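Local coordinates for protein 3-ketosteroid-delta4-5alpha-dehydrogenase (Rhodococcus jostii, PDB 4AT2) that introduces the delta4 double bond into 5alpha-reduced 3-ketosteroids using FAD as cofactor, probably as a step in steroid catabolism, at residues G201-L204 and M205-V209; D267-I270 and E271-P275; A283-E286 and E287-G290; R291-L294 and M295-L299. All blocks are in the same frame, centred on the assembly; numbering follows the deposited sequence. Where two conformers were deposited one is given.

Contact 1 of 4, residues G201-L204 and M205-V209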
loop_
_atom_site.group_PDB
_atom_site.type_symbol
_atom_site.label_atom_id
_atom_site.label_comp_id
_atom_site.label_asym_id
_atom_site.label_seq_id
_atom_site.Cartn_x
_atom_site.Cartn_y
_atom_site.Cartn_z
ATOM N N GLY A 201 -21.037 -18.623 7.597
ATOM C CA GLY A 201 -21.433 -17.842 6.427
ATOM C C GLY A 201 -22.511 -18.519 5.598
ATOM O O GLY A 201 -23.286 -17.849 4.914
ATOM N N TYR A 202 -22.563 -19.850 5.661
ATOM C CA TYR A 202 -23.617 -20.606 4.985
ATOM C C TYR A 202 -25.017 -20.231 5.482
ATOM O O TYR A 202 -25.963 -20.193 4.695
ATOM C CB TYR A 202 -23.382 -22.116 5.131
ATOM C CG TYR A 202 -24.472 -22.954 4.515
ATOM C CD1 TYR A 202 -24.483 -23.216 3.143
ATOM C CD2 TYR A 202 -25.503 -23.472 5.298
ATOM C CE1 TYR A 202 -25.485 -23.987 2.570
ATOM C CE2 TYR A 202 -26.511 -24.237 4.733
ATOM C CZ TYR A 202 -26.495 -24.486 3.371
ATOM O OH TYR A 202 -27.501 -25.246 2.813
ATOM N N MET A 203 -25.149 -19.963 6.781
ATOM C CA MET A 203 -26.454 -19.589 7.336
ATOM C C MET A 203 -26.788 -18.112 7.157
ATOM O O MET A 203 -27.873 -17.669 7.536
ATOM C CB MET A 203 -26.623 -20.042 8.797
ATOM C CG MET A 203 -27.142 -21.472 8.937
ATOM S SD MET A 203 -28.622 -21.853 7.964
ATOM C CE MET A 203 -29.793 -20.691 8.668
ATOM N N LEU A 204 -25.855 -17.352 6.581
ATOM C CA LEU A 204 -26.199 -16.062 6.009
ATOM C C LEU A 204 -26.719 -16.285 4.587
ATOM O O LEU A 204 -27.784 -15.780 4.229
ATOM C CB LEU A 204 -25.000 -15.112 6.009
ATOM C CG LEU A 204 -25.128 -13.791 5.240
ATOM C CD1 LEU A 204 -26.281 -12.929 5.748
ATOM C CD2 LEU A 204 -23.814 -13.028 5.309
ATOM N N MET A 205 -25.976 -17.060 3.796
ATOM C CA MET A 205 -26.312 -17.287 2.385
ATOM C C MET A 205 -27.642 -17.996 2.147
ATOM O O MET A 205 -28.426 -17.572 1.300
ATOM C CB MET A 205 -25.216 -18.095 1.685
ATOM C CG MET A 205 -24.026 -17.293 1.210
ATOM S SD MET A 205 -24.431 -15.886 0.145
ATOM C CE MET A 205 -24.983 -16.672 -1.352
ATOM N N LYS A 206 -27.876 -19.095 2.866
ATOM C CA LYS A 206 -29.030 -19.962 2.603
ATOM C C LYS A 206 -30.382 -19.225 2.690
ATOM O O LYS A 206 -31.160 -19.283 1.733
ATOM C CB LYS A 206 -28.993 -21.211 3.502
ATOM C CG LYS A 206 -30.129 -22.191 3.257
ATOM C CD LYS A 206 -29.968 -23.396 4.168
ATOM C CE LYS A 206 -30.909 -24.526 3.782
ATOM N NZ LYS A 206 -32.108 -24.545 4.661
ATOM N N PRO A 207 -30.662 -18.519 3.813
ATOM C CA PRO A 207 -31.932 -17.768 3.864
ATOM C C PRO A 207 -32.069 -16.689 2.782
ATOM O O PRO A 207 -33.173 -16.454 2.292
ATOM C CB PRO A 207 -31.919 -17.110 5.252
ATOM C CG PRO A 207 -30.901 -17.854 6.042
ATOM C CD PRO A 207 -29.895 -18.394 5.069
ATOM N N LEU A 208 -30.963 -16.046 2.417
ATOM C CA LEU A 208 -30.989 -15.023 1.361
ATOM C C LEU A 208 -31.289 -15.651 -0.002
ATOM O O LEU A 208 -32.065 -15.107 -0.793
ATOM C CB LEU A 208 -29.674 -14.227 1.332
ATOM C CG LEU A 208 -29.349 -13.399 2.590
ATOM C CD1 LEU A 208 -28.123 -12.521 2.367
ATOM C CD2 LEU A 208 -30.506 -12.517 3.016
ATOM N N VAL A 209 -30.694 -16.813 -0.260
ATOM C CA VAL A 209 -30.951 -17.542 -1.499
ATOM C C VAL A 209 -32.424 -17.959 -1.576
ATOM O O VAL A 209 -33.077 -17.764 -2.605
ATOM C CB VAL A 209 -29.994 -18.748 -1.659
ATOM C CG1 VAL A 209 -30.464 -19.679 -2.773
ATOM C CG2 VAL A 209 -28.582 -18.248 -1.949
#

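Contact 2 of 4, residues D267-I270 and E271-P275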
loop_
_atom_site.group_PDB
_atom_site.type_symbol
_atom_site.label_atom_id
_atom_site.label_comp_id
_atom_site.label_asym_id
_atom_site.label_seq_id
_atom_site.Cartn_x
_atom_site.Cartn_y
_atom_site.Cartn_z
ATOM N N ASP A 267 -1.985 -13.687 -9.496
ATOM C CA ASP A 267 -0.584 -13.470 -9.102
ATOM C C ASP A 267 -0.015 -12.139 -9.581
ATOM O O ASP A 267 0.694 -11.463 -8.822
ATOM C CB ASP A 267 0.319 -14.618 -9.590
ATOM C CG ASP A 267 0.039 -15.942 -8.893
ATOM O OD1 ASP A 267 -0.627 -15.985 -7.846
ATOM O OD2 ASP A 267 0.518 -16.978 -9.406
ATOM N N LYS A 268 -0.324 -11.764 -10.826
ATOM C CA LYS A 268 0.156 -10.505 -11.408
ATOM C C LYS A 268 -0.351 -9.328 -10.584
ATOM O O LYS A 268 0.412 -8.417 -10.247
ATOM C CB LYS A 268 -0.304 -10.355 -12.867
ATOM C CG LYS A 268 -0.103 -8.961 -13.477
ATOM C CD LYS A 268 -0.645 -8.886 -14.907
ATOM C CE LYS A 268 -0.489 -7.501 -15.519
ATOM N NZ LYS A 268 -1.272 -7.361 -16.793
ATOM N N MET A 269 -1.640 -9.367 -10.258
ATOM C CA MET A 269 -2.258 -8.301 -9.477
ATOM C C MET A 269 -1.747 -8.251 -8.046
ATOM O O MET A 269 -1.577 -7.165 -7.498
ATOM C CB MET A 269 -3.777 -8.418 -9.503
ATOM C CG MET A 269 -4.362 -8.056 -10.859
ATOM S SD MET A 269 -6.157 -8.192 -10.933
ATOM C CE MET A 269 -6.613 -6.657 -10.120
ATOM N N ILE A 270 -1.517 -9.412 -7.435
ATOM C CA ILE A 270 -0.942 -9.441 -6.076
ATOM C C ILE A 270 0.436 -8.777 -6.091
ATOM O O ILE A 270 0.740 -7.946 -5.240
ATOM C CB ILE A 270 -0.864 -10.881 -5.502
ATOM C CG1 ILE A 270 -2.259 -11.396 -5.140
ATOM C CG2 ILE A 270 0.069 -10.949 -4.291
ATOM C CD1 ILE A 270 -2.936 -10.650 -3.993
ATOM N N GLU A 271 1.249 -9.101 -7.095
ATOM C CA GLU A 271 2.591 -8.525 -7.148
ATOM C C GLU A 271 2.555 -7.013 -7.370
ATOM O O GLU A 271 3.311 -6.272 -6.739
ATOM C CB GLU A 271 3.436 -9.221 -8.211
ATOM C CG GLU A 271 4.846 -8.667 -8.333
ATOM C CD GLU A 271 5.564 -9.209 -9.551
ATOM O OE1 GLU A 271 5.076 -9.010 -10.685
ATOM O OE2 GLU A 271 6.623 -9.827 -9.371
ATOM N N ALA A 272 1.659 -6.563 -8.251
ATOM C CA ALA A 272 1.557 -5.152 -8.613
ATOM C C ALA A 272 0.925 -4.297 -7.527
ATOM O O ALA A 272 1.278 -3.120 -7.386
ATOM C CB ALA A 272 0.763 -5.005 -9.912
ATOM N N HIS A 273 0.002 -4.882 -6.762
ATOM C CA HIS A 273 -0.860 -4.090 -5.876
ATOM C C HIS A 273 -0.750 -4.396 -4.412
ATOM O O HIS A 273 -0.893 -3.489 -3.577
ATOM C CB HIS A 273 -2.328 -4.261 -6.257
ATOM C CG HIS A 273 -2.679 -3.770 -7.643
ATOM N ND1 HIS A 273 -2.467 -2.498 -8.047
ATOM C CD2 HIS A 273 -3.322 -4.416 -8.697
ATOM C CE1 HIS A 273 -2.918 -2.347 -9.304
ATOM N NE2 HIS A 273 -3.443 -3.525 -9.703
ATOM N N ALA A 274 -0.567 -5.671 -4.077
ATOM C CA ALA A 274 -0.577 -6.102 -2.682
ATOM C C ALA A 274 0.556 -7.102 -2.412
ATOM O O ALA A 274 0.318 -8.222 -1.961
ATOM C CB ALA A 274 -1.947 -6.689 -2.324
ATOM N N PRO A 275 1.810 -6.696 -2.698
ATOM C CA PRO A 275 2.914 -7.660 -2.684
ATOM C C PRO A 275 3.240 -8.260 -1.305
ATOM O O PRO A 275 3.969 -9.252 -1.237
ATOM C CB PRO A 275 4.099 -6.849 -3.237
ATOM C CG PRO A 275 3.754 -5.436 -2.960
ATOM C CD PRO A 275 2.263 -5.347 -3.095
HETATM O O HOH W 1 2.592 -7.717 -11.821
#

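Contact 3 of 4, residues A283-E286 and E287-G290. With FAD (flavin-adenine dinucleotide), chain D.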
loop_
_atom_site.group_PDB
_atom_site.type_symbol
_atom_site.label_atom_id
_atom_site.label_comp_id
_atom_site.label_asym_id
_atom_site.label_seq_id
_atom_site.Cartn_x
_atom_site.Cartn_y
_atom_site.Cartn_z
ATOM N N ALA A 283 -7.153 -16.392 0.990
ATOM C CA ALA A 283 -8.529 -16.311 0.457
ATOM C C ALA A 283 -9.127 -17.693 0.208
ATOM O O ALA A 283 -8.401 -18.655 -0.053
ATOM C CB ALA A 283 -8.599 -15.458 -0.806
ATOM N N ALA A 284 -10.453 -17.775 0.292
ATOM C CA ALA A 284 -11.155 -19.063 0.304
ATOM C C ALA A 284 -11.221 -19.769 -1.048
ATOM O O ALA A 284 -11.040 -20.986 -1.109
ATOM C CB ALA A 284 -12.555 -18.900 0.885
ATOM N N ILE A 285 -11.484 -19.021 -2.119
ATOM C CA ILE A 285 -11.726 -19.639 -3.439
ATOM C C ILE A 285 -10.875 -19.053 -4.570
ATOM O O ILE A 285 -10.610 -17.851 -4.592
ATOM C CB ILE A 285 -13.238 -19.645 -3.815
ATOM C CG1 ILE A 285 -13.775 -18.221 -4.031
ATOM C CG2 ILE A 285 -14.056 -20.376 -2.745
ATOM C CD1 ILE A 285 -15.149 -18.155 -4.681
ATOM N N GLU A 286 -10.473 -19.909 -5.512
ATOM C CA GLU A 286 -9.610 -19.511 -6.638
ATOM C C GLU A 286 -10.317 -18.712 -7.736
ATOM O O GLU A 286 -9.661 -18.109 -8.589
ATOM C CB GLU A 286 -8.860 -20.712 -7.235
ATOM C CG GLU A 286 -9.718 -21.736 -7.973
ATOM C CD GLU A 286 -8.901 -22.855 -8.618
ATOM O OE1 GLU A 286 -7.829 -23.223 -8.079
ATOM O OE2 GLU A 286 -9.334 -23.375 -9.672
ATOM N N GLU A 287 -11.646 -18.689 -7.705
ATOM C CA GLU A 287 -12.417 -17.865 -8.631
ATOM C C GLU A 287 -12.240 -16.360 -8.358
ATOM O O GLU A 287 -12.700 -15.530 -9.137
ATOM C CB GLU A 287 -13.895 -18.259 -8.598
ATOM C CG GLU A 287 -14.190 -19.611 -9.247
ATOM C CD GLU A 287 -13.816 -20.806 -8.379
ATOM O OE1 GLU A 287 -13.624 -20.640 -7.154
ATOM O OE2 GLU A 287 -13.718 -21.924 -8.928
ATOM N N HIS A 288 -11.555 -16.020 -7.269
ATOM C CA HIS A 288 -11.222 -14.620 -6.968
ATOM C C HIS A 288 -10.008 -14.227 -7.766
ATOM O O HIS A 288 -8.891 -14.180 -7.239
ATOM C CB HIS A 288 -10.971 -14.438 -5.469
ATOM C CG HIS A 288 -12.232 -14.313 -4.631
ATOM N ND1 HIS A 288 -12.277 -13.575 -3.504
ATOM C CD2 HIS A 288 -13.511 -14.860 -4.791
ATOM C CE1 HIS A 288 -13.514 -13.646 -2.965
ATOM N NE2 HIS A 288 -14.265 -14.437 -3.749
ATOM N N ASP A 289 -10.203 -13.954 -9.056
ATOM C CA ASP A 289 -9.067 -13.710 -9.959
ATOM C C ASP A 289 -9.009 -12.281 -10.516
ATOM O O ASP A 289 -8.251 -12.003 -11.448
ATOM C CB ASP A 289 -9.064 -14.728 -11.109
ATOM C CG ASP A 289 -10.292 -14.622 -11.986
ATOM O OD1 ASP A 289 -11.073 -13.663 -11.828
ATOM O OD2 ASP A 289 -10.469 -15.509 -12.856
ATOM N N GLY A 290 -9.827 -11.403 -9.951
ATOM C CA GLY A 290 -9.785 -9.973 -10.268
ATOM C C GLY A 290 -10.428 -9.581 -11.587
ATOM O O GLY A 290 -10.393 -8.409 -11.961
HETATM P PA FAD D . -18.037 -14.452 -2.951
HETATM O O1A FAD D . -18.914 -14.730 -1.794
HETATM O O2A FAD D . -16.830 -15.271 -3.140
HETATM O O5B FAD D . -18.931 -14.542 -4.277
HETATM C C5B FAD D . -18.369 -14.264 -5.564
HETATM C C4B FAD D . -18.980 -15.240 -6.584
HETATM O O4B FAD D . -18.497 -14.793 -7.870
HETATM C C3B FAD D . -18.423 -16.652 -6.364
HETATM O O3B FAD D . -19.525 -17.590 -6.279
HETATM C C2B FAD D . -17.543 -16.897 -7.595
HETATM O O2B FAD D . -17.582 -18.296 -7.984
HETATM C C1B FAD D . -18.206 -16.002 -8.640
HETATM N N9A FAD D . -17.310 -15.600 -9.747
HETATM C C8A FAD D . -15.992 -15.364 -9.719
HETATM N N7A FAD D . -15.606 -15.018 -10.946
HETATM C C5A FAD D . -16.690 -15.023 -11.747
HETATM C C6A FAD D . -16.892 -14.760 -13.062
HETATM N N6A FAD D . -15.855 -14.397 -13.817
HETATM N N1A FAD D . -18.109 -14.852 -13.624
HETATM C C2A FAD D . -19.206 -15.213 -12.855
HETATM N N3A FAD D . -18.989 -15.485 -11.507
HETATM C C4A FAD D . -17.735 -15.384 -10.992
HETATM N N1 FAD D . -15.498 -12.102 6.009
HETATM C C2 FAD D . -16.409 -11.628 6.936
HETATM O O2 FAD D . -16.847 -10.492 6.815
HETATM N N3 FAD D . -16.825 -12.444 7.998
HETATM C C4 FAD D . -16.294 -13.726 8.151
HETATM O O4 FAD D . -16.672 -14.409 9.106
HETATM C C4X FAD D . -15.367 -14.202 7.216
HETATM N N5 FAD D . -14.814 -15.433 7.345
HETATM C C5X FAD D . -13.763 -15.771 6.573
HETATM C C6 FAD D . -13.021 -16.922 6.860
HETATM C C7 FAD D . -11.939 -17.292 6.057
HETATM C C7M FAD D . -11.228 -18.462 6.394
HETATM C C8 FAD D . -11.581 -16.493 4.951
HETATM C C8M FAD D . -10.507 -16.811 4.095
HETATM C C9 FAD D . -12.333 -15.352 4.661
HETATM C C9A FAD D . -13.407 -14.974 5.481
HETATM N N10 FAD D . -14.118 -13.849 5.225
HETATM C C10 FAD D . -14.974 -13.391 6.149
HETATM C "C1'" FAD D . -14.050 -13.134 3.924
HETATM C "C2'" FAD D . -15.341 -13.381 3.128
HETATM O "O2'" FAD D . -15.519 -14.798 3.079
HETATM C "C3'" FAD D . -15.227 -12.822 1.701
HETATM O "O3'" FAD D . -14.452 -11.611 1.656
HETATM C "C4'" FAD D . -16.633 -12.561 1.136
HETATM O "O4'" FAD D . -17.376 -13.787 1.197
HETATM C "C5'" FAD D . -16.553 -12.087 -0.318
HETATM O "O5'" FAD D . -17.885 -11.778 -0.769
HETATM P P FAD D . -18.176 -11.569 -2.341
HETATM O O1P FAD D . -17.351 -10.480 -2.874
HETATM O O2P FAD D . -19.666 -11.542 -2.518
HETATM O O3P FAD D . -17.499 -12.907 -2.982
#

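Contact 4 of 4, residues R291-L294 and M295-L299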
loop_
_atom_site.group_PDB
_atom_site.type_symbol
_atom_site.label_atom_id
_atom_site.label_comp_id
_atom_site.label_asym_id
_atom_site.label_seq_id
_atom_site.Cartn_x
_atom_site.Cartn_y
_atom_site.Cartn_z
ATOM N N ARG A 291 -11.012 -10.550 -12.295
ATOM C CA ARG A 291 -11.544 -10.278 -13.635
ATOM C C ARG A 291 -12.511 -9.092 -13.691
ATOM O O ARG A 291 -12.406 -8.270 -14.624
ATOM C CB ARG A 291 -12.192 -11.530 -14.248
ATOM C CG ARG A 291 -12.622 -11.378 -15.713
ATOM C CD ARG A 291 -11.460 -11.551 -16.676
ATOM N NE ARG A 291 -11.864 -11.419 -18.082
ATOM C CZ ARG A 291 -11.096 -11.744 -19.121
ATOM N NH1 ARG A 291 -9.871 -12.237 -18.921
ATOM N NH2 ARG A 291 -11.536 -11.572 -20.364
ATOM N N SER A 292 -13.428 -8.996 -12.720
ATOM C CA SER A 292 -14.396 -7.892 -12.732
ATOM C C SER A 292 -13.748 -6.536 -12.481
ATOM O O SER A 292 -14.216 -5.538 -13.019
ATOM C CB SER A 292 -15.551 -8.119 -11.764
ATOM O OG SER A 292 -15.100 -8.223 -10.438
ATOM N N ILE A 293 -12.685 -6.502 -11.683
ATOM C CA ILE A 293 -11.929 -5.268 -11.494
ATOM C C ILE A 293 -11.336 -4.848 -12.835
ATOM O O ILE A 293 -11.474 -3.696 -13.248
ATOM C CB ILE A 293 -10.828 -5.412 -10.407
ATOM C CG1 ILE A 293 -11.479 -5.607 -9.031
ATOM C CG2 ILE A 293 -9.944 -4.169 -10.416
ATOM C CD1 ILE A 293 -10.560 -6.108 -7.928
ATOM N N LEU A 294 -10.694 -5.786 -13.522
ATOM C CA LEU A 294 -10.055 -5.492 -14.808
ATOM C C LEU A 294 -11.059 -5.085 -15.886
ATOM O O LEU A 294 -10.798 -4.156 -16.658
ATOM C CB LEU A 294 -9.202 -6.683 -15.267
ATOM C CG LEU A 294 -8.054 -7.130 -14.336
ATOM C CD1 LEU A 294 -7.386 -8.383 -14.888
ATOM C CD2 LEU A 294 -7.028 -6.017 -14.087
ATOM N N MET A 295 -12.199 -5.775 -15.922
ATOM C CA MET A 295 -13.256 -5.499 -16.896
ATOM C C MET A 295 -13.742 -4.066 -16.767
ATOM O O MET A 295 -14.021 -3.400 -17.773
ATOM C CB MET A 295 -14.448 -6.426 -16.656
ATOM C CG MET A 295 -14.217 -7.842 -17.136
ATOM S SD MET A 295 -15.512 -8.967 -16.567
ATOM C CE MET A 295 -16.933 -7.977 -16.841
ATOM N N ALA A 296 -13.853 -3.615 -15.521
ATOM C CA ALA A 296 -14.345 -2.272 -15.242
ATOM C C ALA A 296 -13.249 -1.234 -15.515
ATOM O O ALA A 296 -13.529 -0.187 -16.104
ATOM C CB ALA A 296 -14.865 -2.179 -13.812
ATOM N N GLN A 297 -12.009 -1.530 -15.123
ATOM C CA GLN A 297 -10.892 -0.631 -15.423
ATOM C C GLN A 297 -10.789 -0.365 -16.928
ATOM O O GLN A 297 -10.411 0.729 -17.341
ATOM C CB GLN A 297 -9.563 -1.222 -14.957
ATOM C CG GLN A 297 -9.301 -1.180 -13.459
ATOM C CD GLN A 297 -7.896 -1.658 -13.143
ATOM O OE1 GLN A 297 -7.684 -2.840 -12.811
ATOM N NE2 GLN A 297 -6.912 -0.761 -13.278
ATOM N N ALA A 298 -11.111 -1.376 -17.744
ATOM C CA ALA A 298 -11.071 -1.225 -19.203
ATOM C C ALA A 298 -11.958 -0.079 -19.685
ATOM O O ALA A 298 -11.682 0.503 -20.733
ATOM C CB ALA A 298 -11.446 -2.531 -19.904
ATOM N N LEU A 299 -12.991 0.249 -18.908
ATOM C CA LEU A 299 -13.921 1.347 -19.207
ATOM C C LEU A 299 -13.526 2.672 -18.554
ATOM O O LEU A 299 -14.262 3.662 -18.666
ATOM C CB LEU A 299 -15.351 0.990 -18.769
ATOM C CG LEU A 299 -15.976 -0.261 -19.391
ATOM C CD1 LEU A 299 -17.445 -0.330 -18.993
ATOM C CD2 LEU A 299 -15.850 -0.265 -20.895
#

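Contact 1 of 4, residues G201-L204 and M205-V209
From G201 and Y202 the backbone carbonyls reach one turn ahead to the amides of M205 and K206, K206 N lying 2.9 Å from Y202 O with an N-H...O angle of 164°. G201 O also takes the amide hydrogen of L204, so two donors hold it. The next carbonyl marks a break in the pattern: P207 has no N-H, its CD sits 3.3 Å from M203 O, and that buried oxygen finds no partner, which is the cost of a proline inside a helix. M203 CE closes over the proline at 4.0 Å from P207 CG, the two side chains crossing almost at right angles. With CG trans to the backbone N (chi1 177°), the Y202 ring is brought to the K206 side chain. K206, extended as far as CD, sets CB over one face near the rim, 4.0 Å above the plane, and carries CD past the ring edge to 3.4 Å from Y202 OH. Replacing Y202 by alanine would probably leave the K206 methylenes without the ring they lie against, and would remove the cation-pi partner of K198. On another side of the helix, L204 CD1 meets L208 CD1 at 3.9 Å. Both leucines touch I51 of helix 51-62. The arrangement is that of a proline-kinked helix packed on the helix that carries the end of a GxGxxG pattern, consistent with a Rossmann-type FAD-binding fold.

Contact 2 of 4, residues D267-I270 and E271-P275
K268 O is gripped twice, by the amide of A272 at 3.0 Å and by a water that donates to it at 2.8 Å. The setting is the short alpha-helix 267-273 and its C-terminal exit, a good example of how a helix spends its last carbonyls. The same water donates a second bond to E271 OE1, so the extended glutamate chain is tied through solvent to the backbone of the residue three places back. E271 N in turn bonds to D267 O, one of four successive i to i+4 bonds. The later two are more bent, H273 N to M269 O having an N-H...O angle of 134°, as the chain begins to leave its helical path. H273 stays close to that oxygen: with CG trans to its own carbonyl carbon (chi1 -63°), CB lies 3.2 Å from M269 O and the ring approaches it obliquely, while CD2 meets M269 CB. The methyl of A272 stands 4.2 Å above the centre of one face of the imidazole. At the start of the helix N266 OD1 bonds to M269 N. E271 and P275 pack on G119 of the second subunit, with H273 against L303 of that subunit. A274 leaves helical backbone angles, yet its amide still bonds to I270 O. P275, lacking an amide hydrogen, brings its ring to the same carbonyl, CD lying 3.7 Å from I270 O.

Contact 3 of 4, residues A283-E286 and E287-G290
The imidazole of H288 meets the FAD phosphate at its edge, O2A lying near the ring plane, while I285 CG1 approaches the ring obliquely, 3.5 Å from CD2. H288 NE2 donates to FAD O2A over 2.8 Å in a nearly straight bond (172°), and S262 OG bonds to ND1 across the ring; with both nitrogens engaged, the ring's rotation is fixed. I285 has CG1 wedged between its backbone N and carbonyl carbon (chi1 66°), a position that carries CD1 to 3.7 Å from O2A. E287 bends at chi2 and folds back, bringing OE1 to 3.5 Å from I285 CB. Its carboxylate is turned 46° from that of E286, the two OE2 atoms 4.7 Å apart, a spacing at which like charges would be expected to disfavour each other. The backbone from I285 to H288 forms a type I beta turn, closed by a weak bond from H288 N to I285 O, and E287 O faces FAD C8A at 3.3 Å. D289 makes a salt bridge with R72. This FAD-binding loop links helix 267-273 to helix 291-297, with G290 in the N-cap position of the second and D289 OD1 bonded to R291 N.

Contact 4 of 4, residues R291-L294 and M295-L299
M295 opens the second half of the helix by bonding its amide to R291 O at 2.8 Å and then laying its side chain over that same carbonyl. CG, trans to its own carbonyl carbon (chi1 -76°), comes to 3.1 Å from R291 O, a tight approach, and SD rests 3.9 Å from R291 CG where the two chains cross at about a right angle. R291 directs its NE to Q226 O, and M295 packs on V225 and L228, all of strand 223-230. A shortening to alanine at M295 is likely to open a gap against V225 and L228 and to leave R291 CG poorly supported. A296 N reaches S292 O from above the carbonyl plane and also makes a weak bond to I293 O. Q297 N bonds to I293 O in the carbonyl plane at 2.9 Å, and its OE1 sits among methyls, 3.6 Å from I293 CG2 and 3.5 Å from L294 CD2. A298 N completes the series on L294 O, whereas L299 N returns to A296 O, a three-residue step. L294 and Q297 pack on V463 of the second subunit. The arrangement is that of a short alpha-helix in the FAD-binding domain, packed between beta strands and a subunit interface.

How the contacts relate
Contacts 1 and 4 are largely buried, contact 2 is partly so, and contact 3 is the more exposed, though it lines part of the FAD pocket. Contacts 1, 2 and 4 each lie mainly on a helix of their own; contact 3 lies in the loop between the latter two helices. Contact 2 packs on both its successors, M269 SD lying 3.9 Å from L294 CD2 and 4.1 Å from G290 CA, and contacts 2 and 4 both face the second subunit. Contact 1 stands apart, its nearest atoms about 10 Å from those of contact 3. Chemistry follows place: apolar packing and a kink in contact 1, solvent bridging in contact 2, phosphate recognition in contact 3, thioether and methyl packing in contact 4.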